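Local coordinates for protein salt-tolerant glutaminase (PDB 3AGD) that probably hydrolyses L-glutamine to L-glutamate and ammonium, as a salt-tolerant member of the glutaminase family, at residues 309-321 against 329-343. Sequence-based numbering, arbitrary orientation.
Sequences GDSLGGTAVRFVE and LHLQGVIRFGGAEAV
With CG lodged between its backbone N and carbonyl carbon (chi1 70°) and the chain extended beyond, Q332 reaches across to R318, whose side chain, CG anti to N and extended from CG to NE, carries NH1 to Q332 OE1. They meet in the antiparallel β-hairpin of strands 317-323 and 326-332; segment 329-343 belongs to the STAS-family region. The Q332 amide is gripped at both ends: NE2 donates to T315 O (2.9 Å, partner in the amide plane), while OE1 accepts R318 NH1 at 2.6 Å, at the guanidinium edge, the two planes 87° apart. OE1 also takes a bond from Q332 NE2 of the second subunit, so the amide lies at the interface between them.

A classic beta bulge shifts the register by one: R318 N bonds to H330 O at 2.7 Å, whereas F319 N reaches that oxygen only weakly. H330 N to F319 O (3.1 Å) closes the pair. V317, V320, L329 and L331 share one sheet face, where V317 CG2 also meets V343 of helix 337-349; A316 CB lies 3.5 Å from G339 CA. On the opposite face, at the bulge itself, the F319 and H330 rings form an offset stack, centroids 4.3 Å apart and planes at 23°, with H330 CB over the F319 face.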
loop_
_atom_site.group_PDB
_atom_site.type_symbol
_atom_site.label_atom_id
_atom_site.label_comp_id
_atom_site.label_asym_id
_atom_site.label_seq_id
_atom_site.Cartn_x
_atom_site.Cartn_y
_atom_site.Cartn_z
ATOM N N GLY A 309 -7.488 -0.240 1.983
ATOM C CA GLY A 309 -7.395 0.629 3.143
ATOM C C GLY A 309 -7.537 -0.066 4.480
ATOM O O GLY A 309 -8.313 0.366 5.329
ATOM N N ASP A 310 -6.782 -1.140 4.672
ATOM C CA ASP A 310 -6.832 -1.886 5.920
ATOM C C ASP A 310 -5.955 -1.178 6.954
ATOM O O ASP A 310 -4.860 -1.645 7.275
ATOM C CB ASP A 310 -6.324 -3.314 5.692
ATOM C CG ASP A 310 -6.490 -4.192 6.911
ATOM O OD1 ASP A 310 -6.320 -3.682 8.043
ATOM O OD2 ASP A 310 -6.779 -5.394 6.741
ATOM N N SER A 311 -6.429 -0.046 7.464
ATOM C CA SER A 311 -5.662 0.707 8.449
ATOM C C SER A 311 -6.361 0.782 9.795
ATOM O O SER A 311 -7.582 0.681 9.875
ATOM C CB SER A 311 -5.395 2.124 7.945
ATOM O OG SER A 311 -4.604 2.100 6.773
ATOM N N LEU A 312 -5.573 0.953 10.853
ATOM C CA LEU A 312 -6.119 1.060 12.199
ATOM C C LEU A 312 -7.115 2.208 12.226
ATOM O O LEU A 312 -8.262 2.043 12.641
ATOM C CB LEU A 312 -5.005 1.339 13.209
ATOM C CG LEU A 312 -5.485 1.507 14.654
ATOM C CD1 LEU A 312 -6.171 0.223 15.113
ATOM C CD2 LEU A 312 -4.310 1.843 15.552
ATOM N N GLY A 313 -6.657 3.373 11.778
ATOM C CA GLY A 313 -7.507 4.549 11.745
ATOM C C GLY A 313 -8.169 4.885 13.068
ATOM O O GLY A 313 -7.514 4.916 14.114
ATOM N N GLY A 314 -9.476 5.132 13.014
ATOM C CA GLY A 314 -10.234 5.483 14.200
ATOM C C GLY A 314 -10.251 4.420 15.280
ATOM O O GLY A 314 -10.581 4.712 16.427
ATOM N N THR A 315 -9.899 3.188 14.930
ATOM C CA THR A 315 -9.887 2.109 15.906
ATOM C C THR A 315 -8.761 2.323 16.920
ATOM O O THR A 315 -8.696 1.651 17.951
ATOM C CB THR A 315 -9.757 0.739 15.205
ATOM O OG1 THR A 315 -10.955 0.487 14.457
ATOM C CG2 THR A 315 -9.562 -0.389 16.220
ATOM N N ALA A 316 -7.881 3.275 16.626
ATOM C CA ALA A 316 -6.794 3.603 17.535
ATOM C C ALA A 316 -7.441 4.062 18.845
ATOM O O ALA A 316 -6.834 4.002 19.914
ATOM C CB ALA A 316 -5.929 4.715 16.943
ATOM N N VAL A 317 -8.682 4.531 18.754
ATOM C CA VAL A 317 -9.412 4.950 19.943
ATOM C C VAL A 317 -10.278 3.764 20.358
ATOM O O VAL A 317 -11.276 3.457 19.704
ATOM C CB VAL A 317 -10.316 6.175 19.665
ATOM C CG1 VAL A 317 -11.126 6.515 20.908
ATOM C CG2 VAL A 317 -9.463 7.377 19.257
ATOM N N ARG A 318 -9.880 3.090 21.435
ATOM C CA ARG A 318 -10.611 1.926 21.940
ATOM C C ARG A 318 -11.975 2.358 22.491
ATOM O O ARG A 318 -12.981 1.685 22.279
ATOM C CB ARG A 318 -9.781 1.228 23.027
ATOM C CG ARG A 318 -10.318 -0.111 23.511
ATOM C CD ARG A 318 -9.367 -0.713 24.550
ATOM N NE ARG A 318 -9.839 -1.975 25.118
ATOM C CZ ARG A 318 -9.759 -3.161 24.517
ATOM N NH1 ARG A 318 -9.219 -3.275 23.308
ATOM N NH2 ARG A 318 -10.213 -4.245 25.134
ATOM N N PHE A 319 -11.995 3.479 23.209
ATOM C CA PHE A 319 -13.227 4.033 23.762
ATOM C C PHE A 319 -12.978 5.363 24.470
ATOM O O PHE A 319 -11.840 5.703 24.800
ATOM C CB PHE A 319 -13.912 3.049 24.732
ATOM C CG PHE A 319 -13.179 2.835 26.039
ATOM C CD1 PHE A 319 -12.646 1.590 26.354
ATOM C CD2 PHE A 319 -13.069 3.863 26.978
ATOM C CE1 PHE A 319 -12.019 1.364 27.585
ATOM C CE2 PHE A 319 -12.443 3.651 28.211
ATOM C CZ PHE A 319 -11.919 2.399 28.515
ATOM N N VAL A 320 -14.055 6.114 24.675
ATOM C CA VAL A 320 -14.000 7.398 25.364
ATOM C C VAL A 320 -15.229 7.429 26.257
ATOM O O VAL A 320 -16.355 7.497 25.769
ATOM C CB VAL A 320 -14.075 8.584 24.385
ATOM C CG1 VAL A 320 -13.803 9.887 25.130
ATOM C CG2 VAL A 320 -13.078 8.392 23.255
ATOM N N GLU A 321 -15.014 7.360 27.564
ATOM C CA GLU A 321 -16.123 7.360 28.504
ATOM C C GLU A 321 -16.007 8.548 29.444
ATOM O O GLU A 321 -14.936 9.138 29.572
ATOM C CB GLU A 321 -16.131 6.038 29.276
ATOM C CG GLU A 321 -15.979 4.845 28.341
ATOM C CD GLU A 321 -16.143 3.504 29.025
ATOM O OE1 GLU A 321 -15.614 3.323 30.141
ATOM O OE2 GLU A 321 -16.793 2.621 28.427
ATOM N N LEU A 329 -9.949 8.124 28.156
ATOM C CA LEU A 329 -9.693 7.904 26.745
ATOM C C LEU A 329 -8.656 6.788 26.611
ATOM O O LEU A 329 -7.478 6.991 26.902
ATOM C CB LEU A 329 -9.162 9.201 26.133
ATOM C CG LEU A 329 -9.223 9.444 24.623
ATOM C CD1 LEU A 329 -8.386 10.678 24.319
ATOM C CD2 LEU A 329 -8.690 8.260 23.849
ATOM N N HIS A 330 -9.098 5.610 26.180
ATOM C CA HIS A 330 -8.193 4.477 26.016
ATOM C C HIS A 330 -7.835 4.223 24.548
ATOM O O HIS A 330 -8.718 4.079 23.697
ATOM C CB HIS A 330 -8.814 3.222 26.630
ATOM C CG HIS A 330 -8.776 3.201 28.127
ATOM N ND1 HIS A 330 -9.240 4.243 28.898
ATOM C CD2 HIS A 330 -8.324 2.263 28.995
ATOM C CE1 HIS A 330 -9.075 3.951 30.177
ATOM N NE2 HIS A 330 -8.521 2.756 30.262
ATOM N N LEU A 331 -6.533 4.171 24.268
ATOM C CA LEU A 331 -6.022 3.945 22.922
ATOM C C LEU A 331 -5.574 2.492 22.752
ATOM O O LEU A 331 -5.440 1.760 23.733
ATOM C CB LEU A 331 -4.849 4.895 22.650
ATOM C CG LEU A 331 -5.119 6.381 22.920
ATOM C CD1 LEU A 331 -3.917 7.215 22.504
ATOM C CD2 LEU A 331 -6.355 6.819 22.145
ATOM N N GLN A 332 -5.337 2.076 21.509
ATOM C CA GLN A 332 -4.918 0.697 21.240
ATOM C C GLN A 332 -4.351 0.567 19.826
ATOM O O GLN A 332 -4.477 1.486 19.017
ATOM C CB GLN A 332 -6.120 -0.245 21.386
ATOM C CG GLN A 332 -7.147 -0.066 20.273
ATOM C CD GLN A 332 -8.442 -0.818 20.512
ATOM O OE1 GLN A 332 -8.476 -1.808 21.241
ATOM N NE2 GLN A 332 -9.517 -0.356 19.879
ATOM N N GLY A 333 -3.726 -0.580 19.549
ATOM C CA GLY A 333 -3.166 -0.862 18.233
ATOM C C GLY A 333 -1.790 -0.312 17.912
ATOM O O GLY A 333 -1.098 0.232 18.774
ATOM N N VAL A 334 -1.388 -0.477 16.653
ATOM C CA VAL A 334 -0.104 0.022 16.170
ATOM C C VAL A 334 -0.370 1.445 15.698
ATOM O O VAL A 334 -0.961 1.657 14.639
ATOM C CB VAL A 334 0.412 -0.825 14.986
ATOM C CG1 VAL A 334 1.584 -0.132 14.309
ATOM C CG2 VAL A 334 0.822 -2.201 15.486
ATOM N N ILE A 335 0.075 2.419 16.483
ATOM C CA ILE A 335 -0.182 3.809 16.161
ATOM C C ILE A 335 0.899 4.564 15.402
ATOM O O ILE A 335 2.037 4.691 15.855
ATOM C CB ILE A 335 -0.535 4.593 17.442
ATOM C CG1 ILE A 335 -1.773 3.969 18.091
ATOM C CG2 ILE A 335 -0.798 6.062 17.111
ATOM C CD1 ILE A 335 -2.190 4.634 19.392
ATOM N N ARG A 336 0.510 5.068 14.237
ATOM C CA ARG A 336 1.379 5.859 13.379
ATOM C C ARG A 336 0.545 7.083 13.011
ATOM O O ARG A 336 -0.351 7.459 13.768
ATOM C CB ARG A 336 1.775 5.051 12.143
ATOM C CG ARG A 336 2.606 3.813 12.495
ATOM C CD ARG A 336 2.733 2.840 11.332
ATOM N NE ARG A 336 3.977 2.976 10.577
ATOM C CZ ARG A 336 4.336 4.061 9.901
ATOM N NH1 ARG A 336 3.547 5.120 9.887
ATOM N NH2 ARG A 336 5.476 4.080 9.223
ATOM N N PHE A 337 0.809 7.708 11.870
ATOM C CA PHE A 337 0.032 8.889 11.504
ATOM C C PHE A 337 -1.476 8.663 11.572
ATOM O O PHE A 337 -2.192 9.419 12.223
ATOM C CB PHE A 337 0.366 9.372 10.097
ATOM C CG PHE A 337 -0.453 10.559 9.675
ATOM C CD1 PHE A 337 -0.098 11.847 10.077
ATOM C CD2 PHE A 337 -1.624 10.386 8.942
ATOM C CE1 PHE A 337 -0.904 12.945 9.754
ATOM C CE2 PHE A 337 -2.437 11.479 8.616
ATOM C CZ PHE A 337 -2.074 12.758 9.024
ATOM N N GLY A 338 -1.943 7.626 10.881
ATOM C CA GLY A 338 -3.362 7.317 10.840
ATOM C C GLY A 338 -4.087 7.281 12.171
ATOM O O GLY A 338 -5.139 7.907 12.330
ATOM N N GLY A 339 -3.541 6.533 13.122
ATOM C CA GLY A 339 -4.163 6.438 14.429
ATOM C C GLY A 339 -4.048 7.733 15.212
ATOM O O GLY A 339 -4.993 8.141 15.885
ATOM N N ALA A 340 -2.892 8.383 15.124
ATOM C CA ALA A 340 -2.671 9.635 15.840
ATOM C C ALA A 340 -3.645 10.722 15.380
ATOM O O ALA A 340 -4.129 11.511 16.189
ATOM C CB ALA A 340 -1.231 10.098 15.648
ATOM N N GLU A 341 -3.923 10.757 14.080
ATOM C CA GLU A 341 -4.849 11.737 13.513
ATOM C C GLU A 341 -6.207 11.534 14.180
ATOM O O GLU A 341 -6.884 12.495 14.550
ATOM C CB GLU A 341 -4.962 11.523 11.996
ATOM C CG GLU A 341 -5.736 12.595 11.218
ATOM C CD GLU A 341 -7.240 12.545 11.446
ATOM O OE1 GLU A 341 -7.795 11.431 11.542
ATOM O OE2 GLU A 341 -7.870 13.622 11.509
ATOM N N ALA A 342 -6.588 10.271 14.339
ATOM C CA ALA A 342 -7.857 9.917 14.960
ATOM C C ALA A 342 -7.862 10.301 16.436
ATOM O O ALA A 342 -8.872 10.778 16.954
ATOM C CB ALA A 342 -8.111 8.428 14.806
ATOM N N VAL A 343 -6.736 10.088 17.113
ATOM C CA VAL A 343 -6.631 10.430 18.527
ATOM C C VAL A 343 -6.793 11.939 18.705
ATOM O O VAL A 343 -7.505 12.391 19.598
ATOM C CB VAL A 343 -5.278 9.982 19.114
ATOM C CG1 VAL A 343 -5.144 10.458 20.560
ATOM C CG2 VAL A 343 -5.179 8.465 19.056
#